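Local coordinates for protein aminoglycoside N(3)-acetyltransferase (Streptomyces griseus, PDB 7LAP) that transfers an acetyl group, probably from acetyl-coenzyme A, to the 3-amino group of aminoglycoside antibiotics, a modification linked to resistance, at residues T60-L65 with E123-R128; R133-D138 with H155-P160; G250-A255 with A274-F279. All coordinates share one frame; numbering follows the deposited sequence.

Contact 1 (T60-L65 with E123-R128)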
ATOM      1  N   THR B  60       0.190   5.599  13.577  1.00 35.97           N
ATOM      2  CA  THR B  60      -0.226   5.806  14.960  1.00 35.36           C
ATOM      3  C   THR B  60      -0.379   4.484  15.701  1.00 33.54           C
ATOM      4  O   THR B  60       0.018   4.375  16.872  1.00 35.72           O
ATOM      5  CB  THR B  60      -1.515   6.611  14.950  1.00 37.19           C
ATOM      6  OG1 THR B  60      -1.186   7.951  14.559  1.00 38.28           O
ATOM      7  CG2 THR B  60      -2.197   6.600  16.319  1.00 37.00           C
ATOM      8  N   VAL B  61      -0.926   3.465  15.035  1.00 32.71           N
ATOM      9  CA  VAL B  61      -1.009   2.141  15.649  1.00 31.73           C
ATOM     10  C   VAL B  61       0.385   1.618  15.965  1.00 34.65           C
ATOM     11  O   VAL B  61       0.642   1.121  17.068  1.00 36.10           O
ATOM     12  CB  VAL B  61      -1.797   1.175  14.747  1.00 35.94           C
ATOM     13  CG1 VAL B  61      -1.802  -0.249  15.346  1.00 32.17           C
ATOM     14  CG2 VAL B  61      -3.259   1.688  14.559  1.00 37.31           C
ATOM     15  N   ILE B  62       1.321   1.755  15.024  1.00 32.93           N
ATOM     16  CA  ILE B  62       2.677   1.238  15.246  1.00 32.60           C
ATOM     17  C   ILE B  62       3.366   1.975  16.394  1.00 34.62           C
ATOM     18  O   ILE B  62       3.970   1.363  17.280  1.00 35.64           O
ATOM     19  CB  ILE B  62       3.499   1.339  13.958  1.00 31.96           C
ATOM     20  CG1 ILE B  62       2.988   0.338  12.929  1.00 31.92           C
ATOM     21  CG2 ILE B  62       5.023   1.150  14.256  1.00 31.02           C
ATOM     22  CD1 ILE B  62       3.478   0.703  11.475  1.00 34.87           C
ATOM     23  N   ASP B  63       3.248   3.298  16.425  1.00 33.97           N
ATOM     24  CA  ASP B  63       3.909   4.040  17.491  1.00 36.96           C
ATOM     25  C   ASP B  63       3.287   3.788  18.863  1.00 37.36           C
ATOM     26  O   ASP B  63       4.003   3.797  19.873  1.00 39.50           O
ATOM     27  CB  ASP B  63       3.909   5.514  17.135  1.00 43.57           C
ATOM     28  CG  ASP B  63       5.025   5.855  16.093  1.00 51.19           C
ATOM     29  OD1 ASP B  63       6.164   5.329  16.224  1.00 55.00           O
ATOM     30  OD2 ASP B  63       4.763   6.631  15.155  1.00 55.98           O
ATOM     31  N   ALA B  64       1.976   3.532  18.926  1.00 32.83           N
ATOM     32  CA  ALA B  64       1.373   3.136  20.198  1.00 34.35           C
ATOM     33  C   ALA B  64       1.915   1.783  20.663  1.00 36.01           C
ATOM     34  O   ALA B  64       2.198   1.590  21.852  1.00 34.18           O
ATOM     35  CB  ALA B  64      -0.163   3.093  20.067  1.00 29.63           C
ATOM     36  N   LEU B  65       2.024   0.824  19.747  1.00 32.29           N
ATOM     37  CA  LEU B  65       2.593  -0.475  20.093  1.00 35.29           C
ATOM     38  C   LEU B  65       4.031  -0.330  20.595  1.00 37.73           C
ATOM     39  O   LEU B  65       4.426  -0.996  21.554  1.00 38.72           O
ATOM     40  CB  LEU B  65       2.544  -1.415  18.878  1.00 33.61           C
ATOM     41  CG  LEU B  65       1.141  -1.944  18.562  1.00 35.86           C
ATOM     42  CD1 LEU B  65       1.021  -2.506  17.125  1.00 37.73           C
ATOM     43  CD2 LEU B  65       0.736  -3.025  19.594  1.00 34.54           C
ATOM     44  N   GLU B 123       2.181  -3.687   5.686  1.00 44.44           N
ATOM     45  CA  GLU B 123       2.921  -2.924   4.697  1.00 47.51           C
ATOM     46  C   GLU B 123       3.498  -1.646   5.307  1.00 47.61           C
ATOM     47  O   GLU B 123       4.581  -1.211   4.909  1.00 42.70           O
ATOM     48  CB  GLU B 123       2.015  -2.631   3.496  1.00 49.12           C
ATOM     49  CG  GLU B 123       2.644  -1.805   2.430  1.00 55.86           C
ATOM     50  CD  GLU B 123       3.519  -2.620   1.441  1.00 60.37           C
ATOM     51  OE1 GLU B 123       3.856  -3.801   1.732  1.00 56.80           O
ATOM     52  OE2 GLU B 123       3.900  -2.034   0.396  1.00 59.89           O
ATOM     53  N   ALA B 124       2.822  -1.053   6.291  1.00 39.15           N
ATOM     54  CA  ALA B 124       3.409   0.094   6.994  1.00 40.21           C
ATOM     55  C   ALA B 124       4.570  -0.337   7.895  1.00 39.43           C
ATOM     56  O   ALA B 124       5.611   0.334   7.944  1.00 40.75           O
ATOM     57  CB  ALA B 124       2.335   0.844   7.818  1.00 38.72           C
ATOM     58  N   LEU B 125       4.412  -1.446   8.620  1.00 38.26           N
ATOM     59  CA  LEU B 125       5.477  -1.906   9.519  1.00 41.49           C
ATOM     60  C   LEU B 125       6.763  -2.215   8.745  1.00 41.60           C
ATOM     61  O   LEU B 125       7.861  -1.765   9.123  1.00 39.06           O
ATOM     62  CB  LEU B 125       4.996  -3.140  10.299  1.00 39.22           C
ATOM     63  CG  LEU B 125       5.725  -3.701  11.531  1.00 40.54           C
ATOM     64  CD1 LEU B 125       7.018  -4.392  11.159  1.00 42.61           C
ATOM     65  CD2 LEU B 125       5.945  -2.633  12.621  1.00 40.72           C
ATOM     66  N   ARG B 126       6.657  -2.981   7.655  1.00 40.23           N
ATOM     67  CA  ARG B 126       7.879  -3.366   6.951  1.00 43.87           C
ATOM     68  C   ARG B 126       8.587  -2.151   6.353  1.00 44.38           C
ATOM     69  O   ARG B 126       9.804  -2.187   6.179  1.00 44.32           O
ATOM     70  CB  ARG B 126       7.581  -4.406   5.860  1.00 44.92           C
ATOM     71  CG  ARG B 126       7.158  -3.789   4.565  1.00 43.35           C
ATOM     72  CD  ARG B 126       7.028  -4.771   3.421  1.00 48.48           C
ATOM     73  NE  ARG B 126       6.478  -4.079   2.256  1.00 46.58           N
ATOM     74  CZ  ARG B 126       7.204  -3.506   1.296  1.00 45.64           C
ATOM     75  NH1 ARG B 126       8.535  -3.572   1.318  1.00 43.61           N
ATOM     76  NH2 ARG B 126       6.585  -2.870   0.295  1.00 47.47           N
ATOM     77  N   ARG B 127       7.870  -1.051   6.093  1.00 35.80           N
ATOM     78  CA  ARG B 127       8.530   0.122   5.535  1.00 40.09           C
ATOM     79  C   ARG B 127       9.085   1.055   6.618  1.00 42.65           C
ATOM     80  O   ARG B 127       9.717   2.060   6.285  1.00 46.70           O
ATOM     81  CB  ARG B 127       7.551   0.859   4.594  1.00 42.95           C
ATOM     82  CG  ARG B 127       7.063  -0.017   3.364  1.00 46.29           C
ATOM     83  CD  ARG B 127       5.884   0.598   2.551  1.00 49.02           C
ATOM     84  NE  ARG B 127       6.297   1.863   1.940  1.00 56.01           N
ATOM     85  CZ  ARG B 127       6.216   2.164   0.640  1.00 56.46           C
ATOM     86  NH1 ARG B 127       5.721   1.286  -0.225  1.00 58.66           N
ATOM     87  NH2 ARG B 127       6.633   3.359   0.213  1.00 52.25           N
ATOM     88  N   ARG B 128       8.863   0.757   7.903  1.00 40.47           N
ATOM     89  CA  ARG B 128       9.419   1.593   8.960  1.00 42.14           C
ATOM     90  C   ARG B 128      10.946   1.607   8.880  1.00 45.13           C
ATOM     91  O   ARG B 128      11.564   0.560   8.625  1.00 44.83           O
ATOM     92  CB  ARG B 128       8.986   1.099  10.347  1.00 38.03           C
ATOM     93  CG  ARG B 128       7.500   1.414  10.696  1.00 43.07           C
ATOM     94  CD  ARG B 128       7.281   2.884  11.060  1.00 42.70           C
ATOM     95  NE  ARG B 128       7.895   3.209  12.339  1.00 42.75           N
ATOM     96  CZ  ARG B 128       7.279   3.890  13.311  1.00 46.19           C
ATOM     97  NH1 ARG B 128       6.031   4.328  13.141  1.00 43.36           N
ATOM     98  NH2 ARG B 128       7.912   4.143  14.450  1.00 43.78           N
TER
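The guanidinium of R128 meets two consecutive residues of helix 58-69: I62 lays CG2 over one of its faces, displaced toward the rim, and the carboxylate of D63 sits at its edge. On the face, I62 CG2 is 3.5 Å from R128 NH1, a flat cation resting on a methyl group. At the edge, R128 NH2 donates to D63 OD1 at 2.8 Å, within the guanidinium plane and on the syn side of the oxygen, 30° out of the carboxylate plane. R128 NH1 lies 3.3 Å from D63 OD2; with the two planes 57° apart the salt bridge is twisted, its second bond weak. R128 reaches it by bending at chi2 and again at chi3 (-70°), which places NE. The beta-branch of isoleucine suits this place, because its other arm serves an apolar task: I62 CD1 packs 3.8 Å from A124 CB, where a small residue lets it in, and I62 CG1 lies 4.2 Å from L125 CD2. At the end of helix 120-126, R126 grips E123 side-on through NE and NH2; R127 NH1 bonds to E123 O of the second subunit. L65 and L125 both touch L75. The result is an apolar seam between two helices, closed by a salt bridge to R128 just beyond the second, with both helices packed on strand 74-78 of the mixed sheet in this antibiotic N-acetyltransferase domain.

Contact 2 (R133-D138 with H155-P160)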
ATOM      1  N   ARG B 133      12.625  -7.477   7.138  1.00 44.34           N
ATOM      2  CA  ARG B 133      11.665  -8.344   6.465  1.00 44.19           C
ATOM      3  C   ARG B 133      12.333  -9.677   6.154  1.00 47.62           C
ATOM      4  O   ARG B 133      13.467  -9.691   5.672  1.00 49.65           O
ATOM      5  CB  ARG B 133      11.173  -7.716   5.176  1.00 48.05           C
ATOM      6  CG  ARG B 133       9.956  -8.478   4.704  1.00 56.06           C
ATOM      7  CD  ARG B 133       9.810  -8.431   3.266  1.00 58.65           C
ATOM      8  NE  ARG B 133       8.472  -8.756   2.783  1.00 49.10           N
ATOM      9  CZ  ARG B 133       7.946  -8.104   1.762  1.00 46.32           C
ATOM     10  NH1 ARG B 133       8.644  -7.118   1.229  1.00 45.83           N
ATOM     11  NH2 ARG B 133       6.750  -8.432   1.294  1.00 42.38           N
ATOM     12  N   SER B 134      11.646 -10.794   6.427  1.00 46.22           N
ATOM     13  CA  SER B 134      12.317 -12.082   6.238  1.00 47.47           C
ATOM     14  C   SER B 134      12.395 -12.418   4.746  1.00 47.01           C
ATOM     15  O   SER B 134      11.758 -11.790   3.904  1.00 44.35           O
ATOM     16  CB  SER B 134      11.627 -13.190   7.053  1.00 47.16           C
ATOM     17  OG  SER B 134      10.494 -13.737   6.406  1.00 47.05           O
ATOM     18  N   ARG B 135      13.221 -13.398   4.414  1.00 47.91           N
ATOM     19  CA  ARG B 135      13.620 -13.573   3.028  1.00 46.38           C
ATOM     20  C   ARG B 135      12.673 -14.460   2.246  1.00 47.48           C
ATOM     21  O   ARG B 135      12.846 -14.606   1.025  1.00 47.19           O
ATOM     22  CB  ARG B 135      15.047 -14.145   2.975  1.00 46.01           C
ATOM     23  CG  ARG B 135      15.126 -15.546   3.520  1.00 45.91           C
ATOM     24  CD  ARG B 135      16.564 -16.130   3.553  1.00 46.03           C
ATOM     25  NE  ARG B 135      16.524 -17.548   3.890  1.00 47.70           N
ATOM     26  CZ  ARG B 135      17.545 -18.400   3.765  1.00 51.26           C
ATOM     27  NH1 ARG B 135      18.730 -17.983   3.312  1.00 49.74           N
ATOM     28  NH2 ARG B 135      17.373 -19.680   4.086  1.00 49.70           N
ATOM     29  N   HIS B 136      11.671 -15.049   2.896  1.00 43.90           N
ATOM     30  CA  HIS B 136      10.876 -16.053   2.201  1.00 43.67           C
ATOM     31  C   HIS B 136       9.940 -15.393   1.191  1.00 46.04           C
ATOM     32  O   HIS B 136       9.262 -14.433   1.539  1.00 42.64           O
ATOM     33  CB  HIS B 136      10.048 -16.877   3.183  1.00 45.86           C
ATOM     34  CG  HIS B 136       9.704 -18.226   2.643  1.00 48.51           C
ATOM     35  ND1 HIS B 136       8.652 -18.435   1.772  1.00 47.64           N
ATOM     36  CD2 HIS B 136      10.331 -19.416   2.774  1.00 48.32           C
ATOM     37  CE1 HIS B 136       8.634 -19.707   1.416  1.00 48.92           C
ATOM     38  NE2 HIS B 136       9.636 -20.326   2.018  1.00 48.86           N
ATOM     39  N   PRO B 137       9.856 -15.908  -0.046  1.00 45.65           N
ATOM     40  CA  PRO B 137       8.997 -15.268  -1.061  1.00 44.50           C
ATOM     41  C   PRO B 137       7.535 -15.536  -0.883  1.00 48.01           C
ATOM     42  O   PRO B 137       6.721 -14.776  -1.416  1.00 51.93           O
ATOM     43  CB  PRO B 137       9.463 -15.902  -2.379  1.00 43.67           C
ATOM     44  CG  PRO B 137      10.016 -17.283  -1.949  1.00 44.80           C
ATOM     45  CD  PRO B 137      10.685 -16.995  -0.609  1.00 45.74           C
ATOM     46  N   ASP B 138       7.162 -16.604  -0.195  1.00 46.97           N
ATOM     47  CA  ASP B 138       5.755 -16.897  -0.029  1.00 49.27           C
ATOM     48  C   ASP B 138       5.187 -16.464   1.319  1.00 49.03           C
ATOM     49  O   ASP B 138       4.046 -15.995   1.374  1.00 47.47           O
ATOM     50  CB  ASP B 138       5.510 -18.387  -0.227  1.00 53.32           C
ATOM     51  CG  ASP B 138       4.054 -18.685  -0.401  1.00 55.40           C
ATOM     52  OD1 ASP B 138       3.447 -18.104  -1.317  1.00 56.91           O
ATOM     53  OD2 ASP B 138       3.512 -19.486   0.369  1.00 57.89           O
ATOM     54  N   HIS B 155      15.159 -17.017   7.129  1.00 48.24           N
ATOM     55  CA  HIS B 155      13.896 -17.755   7.075  1.00 45.13           C
ATOM     56  C   HIS B 155      14.084 -19.070   6.309  1.00 50.58           C
ATOM     57  O   HIS B 155      14.532 -19.049   5.145  1.00 50.96           O
ATOM     58  CB  HIS B 155      12.831 -16.909   6.399  1.00 46.52           C
ATOM     59  CG  HIS B 155      11.427 -17.331   6.707  1.00 44.22           C
ATOM     60  ND1 HIS B 155      10.420 -16.418   6.934  1.00 43.47           N
ATOM     61  CD2 HIS B 155      10.854 -18.557   6.809  1.00 45.19           C
ATOM     62  CE1 HIS B 155       9.281 -17.061   7.154  1.00 43.42           C
ATOM     63  NE2 HIS B 155       9.518 -18.361   7.088  1.00 43.92           N
ATOM     64  N   PRO B 156      13.763 -20.221   6.910  1.00 54.54           N
ATOM     65  CA  PRO B 156      14.014 -21.508   6.242  1.00 55.46           C
ATOM     66  C   PRO B 156      13.192 -21.615   4.976  1.00 53.15           C
ATOM     67  O   PRO B 156      11.982 -21.361   4.984  1.00 50.51           O
ATOM     68  CB  PRO B 156      13.564 -22.544   7.276  1.00 57.80           C
ATOM     69  CG  PRO B 156      13.638 -21.827   8.578  1.00 56.05           C
ATOM     70  CD  PRO B 156      13.252 -20.412   8.277  1.00 55.06           C
ATOM     71  N   TRP B 157      13.851 -22.026   3.890  1.00 50.57           N
ATOM     72  CA  TRP B 157      13.180 -22.077   2.592  1.00 54.44           C
ATOM     73  C   TRP B 157      12.016 -23.062   2.612  1.00 56.33           C
ATOM     74  O   TRP B 157      10.868 -22.707   2.301  1.00 53.71           O
ATOM     75  CB  TRP B 157      14.165 -22.464   1.494  1.00 50.80           C
ATOM     76  CG  TRP B 157      15.249 -21.462   1.204  1.00 54.28           C
ATOM     77  CD1 TRP B 157      16.601 -21.722   1.065  1.00 55.94           C
ATOM     78  CD2 TRP B 157      15.079 -20.070   0.922  1.00 50.72           C
ATOM     79  NE1 TRP B 157      17.273 -20.556   0.760  1.00 54.72           N
ATOM     80  CE2 TRP B 157      16.361 -19.531   0.681  1.00 53.45           C
ATOM     81  CE3 TRP B 157      13.970 -19.214   0.903  1.00 50.61           C
ATOM     82  CZ2 TRP B 157      16.555 -18.184   0.391  1.00 54.14           C
ATOM     83  CZ3 TRP B 157      14.170 -17.881   0.618  1.00 50.28           C
ATOM     84  CH2 TRP B 157      15.450 -17.380   0.362  1.00 54.89           C
ATOM     85  N   ASP B 158      12.302 -24.311   2.959  1.00 53.42           N
ATOM     86  CA  ASP B 158      11.319 -25.383   3.039  1.00 58.51           C
ATOM     87  C   ASP B 158      10.833 -25.527   4.469  1.00 59.02           C
ATOM     88  O   ASP B 158      11.532 -25.162   5.413  1.00 58.60           O
ATOM     89  CB  ASP B 158      11.923 -26.706   2.567  1.00 63.58           C
ATOM     90  CG  ASP B 158      12.275 -26.676   1.098  1.00 72.74           C
ATOM     91  OD1 ASP B 158      11.336 -26.601   0.290  1.00 76.90           O
ATOM     92  OD2 ASP B 158      13.474 -26.749   0.750  1.00 77.87           O
ATOM     93  N   ASP B 159       9.635 -26.097   4.620  1.00 60.32           N
ATOM     94  CA  ASP B 159       8.952 -26.080   5.910  1.00 63.11           C
ATOM     95  C   ASP B 159       9.084 -24.699   6.563  1.00 55.39           C
ATOM     96  O   ASP B 159       9.572 -24.588   7.695  1.00 55.47           O
ATOM     97  CB  ASP B 159       9.505 -27.181   6.824  1.00 73.27           C
ATOM     98  CG  ASP B 159       8.480 -27.650   7.876  1.00 84.13           C
ATOM     99  OD1 ASP B 159       7.255 -27.494   7.644  1.00 85.41           O
ATOM    100  OD2 ASP B 159       8.898 -28.176   8.937  1.00 87.82           O
ATOM    101  N   PRO B 160       8.688 -23.619   5.886  1.00 50.48           N
ATOM    102  CA  PRO B 160       8.883 -22.279   6.467  1.00 51.69           C
ATOM    103  C   PRO B 160       7.971 -21.945   7.654  1.00 52.37           C
ATOM    104  O   PRO B 160       8.098 -20.845   8.210  1.00 52.97           O
ATOM    105  CB  PRO B 160       8.586 -21.346   5.287  1.00 47.96           C
ATOM    106  CG  PRO B 160       7.516 -22.100   4.505  1.00 47.53           C
ATOM    107  CD  PRO B 160       7.904 -23.580   4.634  1.00 48.65           C
TER
HETATM  108  O   HOH W   1      15.095 -14.180   6.427  1.00 42.92           O
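R135 stretches across to H155 and W157, tying together two loops with no direct backbone hydrogen bond between them. Its CG takes the crowded position between backbone N and carbonyl carbon (chi1 67°), and from there the chain runs extended to NE. Two nitrogens then grip one oxygen side-on: R135 NE lies 2.8 Å from H155 O and R135 NH2 3.1 Å from the same atom, both coming from one face of the carbonyl plane. The guanidinium also lies flat on the indole of W157, their planes 10° apart, with R135 CZ 3.9 Å from the centroid of the six-membered ring; the flat guanidinium and broad indole suit such a cation-pi stack. A water bridges R135 N and H155 N.

H136 works through both ring and CB, H155 through its ring. H136 has CG anti to the backbone N (chi1 -155°), and its NE2 donates to W157 O at 2.7 Å, lying in the carbonyl plane on a lone pair. D138 N donates to H136 ND1, so both ring nitrogens are engaged and the ring's rotation is fixed. Its CB meanwhile sits over the centre of the H155 ring, 3.8 Å from the centroid, a CH-pi contact. P160 CB covers a face of the H136 ring, 3.6 Å from H136 NE2, the rigid proline offering C-H groups without a competing donor. H155 is fixed at both nitrogens: ND1 pairs with S134 OG at 2.7 Å, and NE2 donates to P160 O.

S134 OG is also bonded to L141 N, tying the contact to strand 141-145. The rings of H136 and F222 meet, P137 rests on strands 204-213 and 216-225, and D158 forms a salt bridge with R220. The two loops are thus clasped against that two-stranded sheet, with H155 and P156 touching P166 of helix 166-172.

Contact 3 (G250-A255 with A274-F279)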
ATOM      1  N   GLY B 250     -11.367 -20.165  19.213  1.00 54.03           N
ATOM      2  CA  GLY B 250     -12.518 -20.115  20.097  1.00 52.44           C
ATOM      3  C   GLY B 250     -12.409 -21.095  21.252  1.00 57.84           C
ATOM      4  O   GLY B 250     -12.717 -20.758  22.402  1.00 57.88           O
ATOM      5  N   SER B 251     -11.959 -22.323  20.966  1.00 61.34           N
ATOM      6  CA  SER B 251     -11.737 -23.297  22.034  1.00 63.87           C
ATOM      7  C   SER B 251     -10.588 -22.869  22.927  1.00 62.92           C
ATOM      8  O   SER B 251     -10.627 -23.064  24.148  1.00 64.70           O
ATOM      9  CB  SER B 251     -11.430 -24.680  21.458  1.00 69.51           C
ATOM     10  OG  SER B 251     -12.364 -25.034  20.466  1.00 77.31           O
ATOM     11  N   MET B 252      -9.533 -22.332  22.320  1.00 60.49           N
ATOM     12  CA  MET B 252      -8.427 -21.769  23.079  1.00 56.62           C
ATOM     13  C   MET B 252      -8.936 -20.769  24.108  1.00 56.85           C
ATOM     14  O   MET B 252      -8.633 -20.869  25.306  1.00 56.11           O
ATOM     15  CB  MET B 252      -7.461 -21.098  22.105  1.00 56.62           C
ATOM     16  CG  MET B 252      -6.155 -20.669  22.675  1.00 53.11           C
ATOM     17  SD  MET B 252      -5.172 -19.883  21.374  1.00 51.18           S
ATOM     18  CE  MET B 252      -4.962 -21.195  20.154  1.00 50.38           C
ATOM     19  N   LEU B 253      -9.716 -19.794  23.643  1.00 54.79           N
ATOM     20  CA  LEU B 253     -10.234 -18.754  24.523  1.00 55.64           C
ATOM     21  C   LEU B 253     -11.109 -19.347  25.617  1.00 57.32           C
ATOM     22  O   LEU B 253     -11.001 -18.956  26.785  1.00 55.92           O
ATOM     23  CB  LEU B 253     -11.024 -17.733  23.711  1.00 54.67           C
ATOM     24  CG  LEU B 253     -10.159 -16.787  22.880  1.00 54.33           C
ATOM     25  CD1 LEU B 253     -11.000 -16.195  21.725  1.00 49.24           C
ATOM     26  CD2 LEU B 253      -9.583 -15.693  23.783  1.00 50.28           C
ATOM     27  N   ALA B 254     -11.969 -20.306  25.255  1.00 58.28           N
ATOM     28  CA  ALA B 254     -12.874 -20.920  26.225  1.00 59.04           C
ATOM     29  C   ALA B 254     -12.109 -21.707  27.275  1.00 59.24           C
ATOM     30  O   ALA B 254     -12.565 -21.823  28.410  1.00 61.07           O
ATOM     31  CB  ALA B 254     -13.880 -21.832  25.514  1.00 61.13           C
ATOM     32  N   ALA B 255     -10.954 -22.251  26.922  1.00 63.40           N
ATOM     33  CA  ALA B 255     -10.082 -22.922  27.876  1.00 63.33           C
ATOM     34  C   ALA B 255      -9.273 -21.952  28.735  1.00 66.54           C
ATOM     35  O   ALA B 255      -8.401 -22.403  29.486  1.00 68.19           O
ATOM     36  CB  ALA B 255      -9.120 -23.852  27.134  1.00 63.43           C
ATOM     37  N   ALA B 274       3.406 -19.369  23.211  1.00 45.52           N
ATOM     38  CA  ALA B 274       3.721 -20.758  23.552  1.00 50.32           C
ATOM     39  C   ALA B 274       2.488 -21.560  23.973  1.00 53.31           C
ATOM     40  O   ALA B 274       2.289 -22.665  23.428  1.00 49.19           O
ATOM     41  CB  ALA B 274       4.830 -20.806  24.618  1.00 47.78           C
ATOM     42  N   PRO B 275       1.628 -21.096  24.900  1.00 51.02           N
ATOM     43  CA  PRO B 275       0.420 -21.897  25.213  1.00 53.49           C
ATOM     44  C   PRO B 275      -0.554 -22.000  24.046  1.00 52.23           C
ATOM     45  O   PRO B 275      -1.239 -23.029  23.914  1.00 51.10           O
ATOM     46  CB  PRO B 275      -0.215 -21.161  26.406  1.00 54.54           C
ATOM     47  CG  PRO B 275       0.847 -20.272  26.933  1.00 57.21           C
ATOM     48  CD  PRO B 275       1.722 -19.908  25.758  1.00 55.25           C
ATOM     49  N   ALA B 276      -0.630 -20.972  23.190  1.00 47.06           N
ATOM     50  CA  ALA B 276      -1.527 -21.035  22.039  1.00 46.70           C
ATOM     51  C   ALA B 276      -1.100 -22.119  21.055  1.00 47.96           C
ATOM     52  O   ALA B 276      -1.940 -22.868  20.547  1.00 46.67           O
ATOM     53  CB  ALA B 276      -1.593 -19.679  21.342  1.00 43.44           C
ATOM     54  N   VAL B 277       0.202 -22.222  20.779  1.00 50.43           N
ATOM     55  CA  VAL B 277       0.693 -23.272  19.892  1.00 49.32           C
ATOM     56  C   VAL B 277       0.527 -24.633  20.544  1.00 53.88           C
ATOM     57  O   VAL B 277       0.067 -25.592  19.909  1.00 54.50           O
ATOM     58  CB  VAL B 277       2.165 -23.016  19.506  1.00 51.71           C
ATOM     59  CG1 VAL B 277       2.821 -24.311  19.078  1.00 54.02           C
ATOM     60  CG2 VAL B 277       2.228 -22.054  18.383  1.00 53.71           C
ATOM     61  N   GLU B 278       0.917 -24.749  21.812  1.00 55.87           N
ATOM     62  CA  GLU B 278       0.701 -26.001  22.534  1.00 62.74           C
ATOM     63  C   GLU B 278      -0.769 -26.425  22.475  1.00 60.49           C
ATOM     64  O   GLU B 278      -1.084 -27.587  22.205  1.00 60.11           O
ATOM     65  CB  GLU B 278       1.164 -25.833  23.976  1.00 71.80           C
ATOM     66  CG  GLU B 278       0.799 -26.963  24.913  1.00 84.98           C
ATOM     67  CD  GLU B 278       1.337 -26.711  26.307  1.00 94.99           C
ATOM     68  OE1 GLU B 278       1.263 -25.548  26.777  1.00 97.34           O
ATOM     69  OE2 GLU B 278       1.848 -27.665  26.926  1.00100.87           O
ATOM     70  N   PHE B 279      -1.688 -25.482  22.693  1.00 57.13           N
ATOM     71  CA  PHE B 279      -3.103 -25.824  22.604  1.00 57.56           C
ATOM     72  C   PHE B 279      -3.473 -26.248  21.189  1.00 57.64           C
ATOM     73  O   PHE B 279      -4.243 -27.198  20.998  1.00 59.05           O
ATOM     74  CB  PHE B 279      -3.961 -24.634  23.047  1.00 53.86           C
ATOM     75  CG  PHE B 279      -5.435 -24.929  23.089  1.00 56.33           C
ATOM     76  CD1 PHE B 279      -6.215 -24.817  21.936  1.00 52.64           C
ATOM     77  CD2 PHE B 279      -6.049 -25.308  24.287  1.00 55.75           C
ATOM     78  CE1 PHE B 279      -7.586 -25.087  21.975  1.00 55.40           C
ATOM     79  CE2 PHE B 279      -7.418 -25.586  24.334  1.00 58.17           C
ATOM     80  CZ  PHE B 279      -8.191 -25.479  23.174  1.00 57.49           C
TER
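M252 reaches from helix 244-254 toward A276 and F279 of helix 273-289, and each end of its side chain has its own partner. CB packs near the phenyl ring, 3.9 Å from F279 CD1. CG is anti to the backbone N (chi1 -170°). SD lies beside A276, with M252 SD 3.6 Å from A276 CB; a small residue leaves room for the sulfur there. A bend at chi3 (-61°) places the terminal methyl, and M252 CE comes 3.5 Å from A276 O. Long, flexible and apolar, methionine suits the reach from one helix to the other.

F279 answers from the other helix. One face of its ring lies on the backbone of M252, whose CA is 3.8 Å from the ring centroid in a CH-pi contact. Two further ring atoms meet small side chains: F279 CZ is 3.8 Å from S251 CB, and F279 CE2 is 3.7 Å from the CB of A255, just beyond the helix end. S251 turns its CB to the ring, while its OG is bonded within its own helix to V247 O. No hydrogen bond joins the two segments, whose helix axes cross at 119°.

Between these helices the chain forms the adjacent antiparallel strands 259-263 and 266-272. M252 and L253 lean on F271 of the latter, I257 of the connecting loop touches both M252 and F279, and V277 faces helices 166-172 and 189-196.

In the fold
Contacts 1 and 2 are buried, whereas contact 3 is partly buried and includes the exposed A255. None shares a helix or strand with another, but helix 166-172 borders both contact 2 and contact 3. Contacts 1 and 2 touch, R126 NH1 and R133 NH1 bringing like charges close; contact 3 stays apart, about 12 Å from contact 2 between nearest atoms. In the main sheet, contact 2 begins at one outermost strand, 132-133, while contact 3 joins the helices before and after strands 259-263 and 266-272, with 259-263 the other outermost strand. Chemistry follows place: mixed apolar and ionic at a pair of helices near the second subunit, polar and aromatic between loops, apolar and aromatic, without a hydrogen bond, between crossing helices.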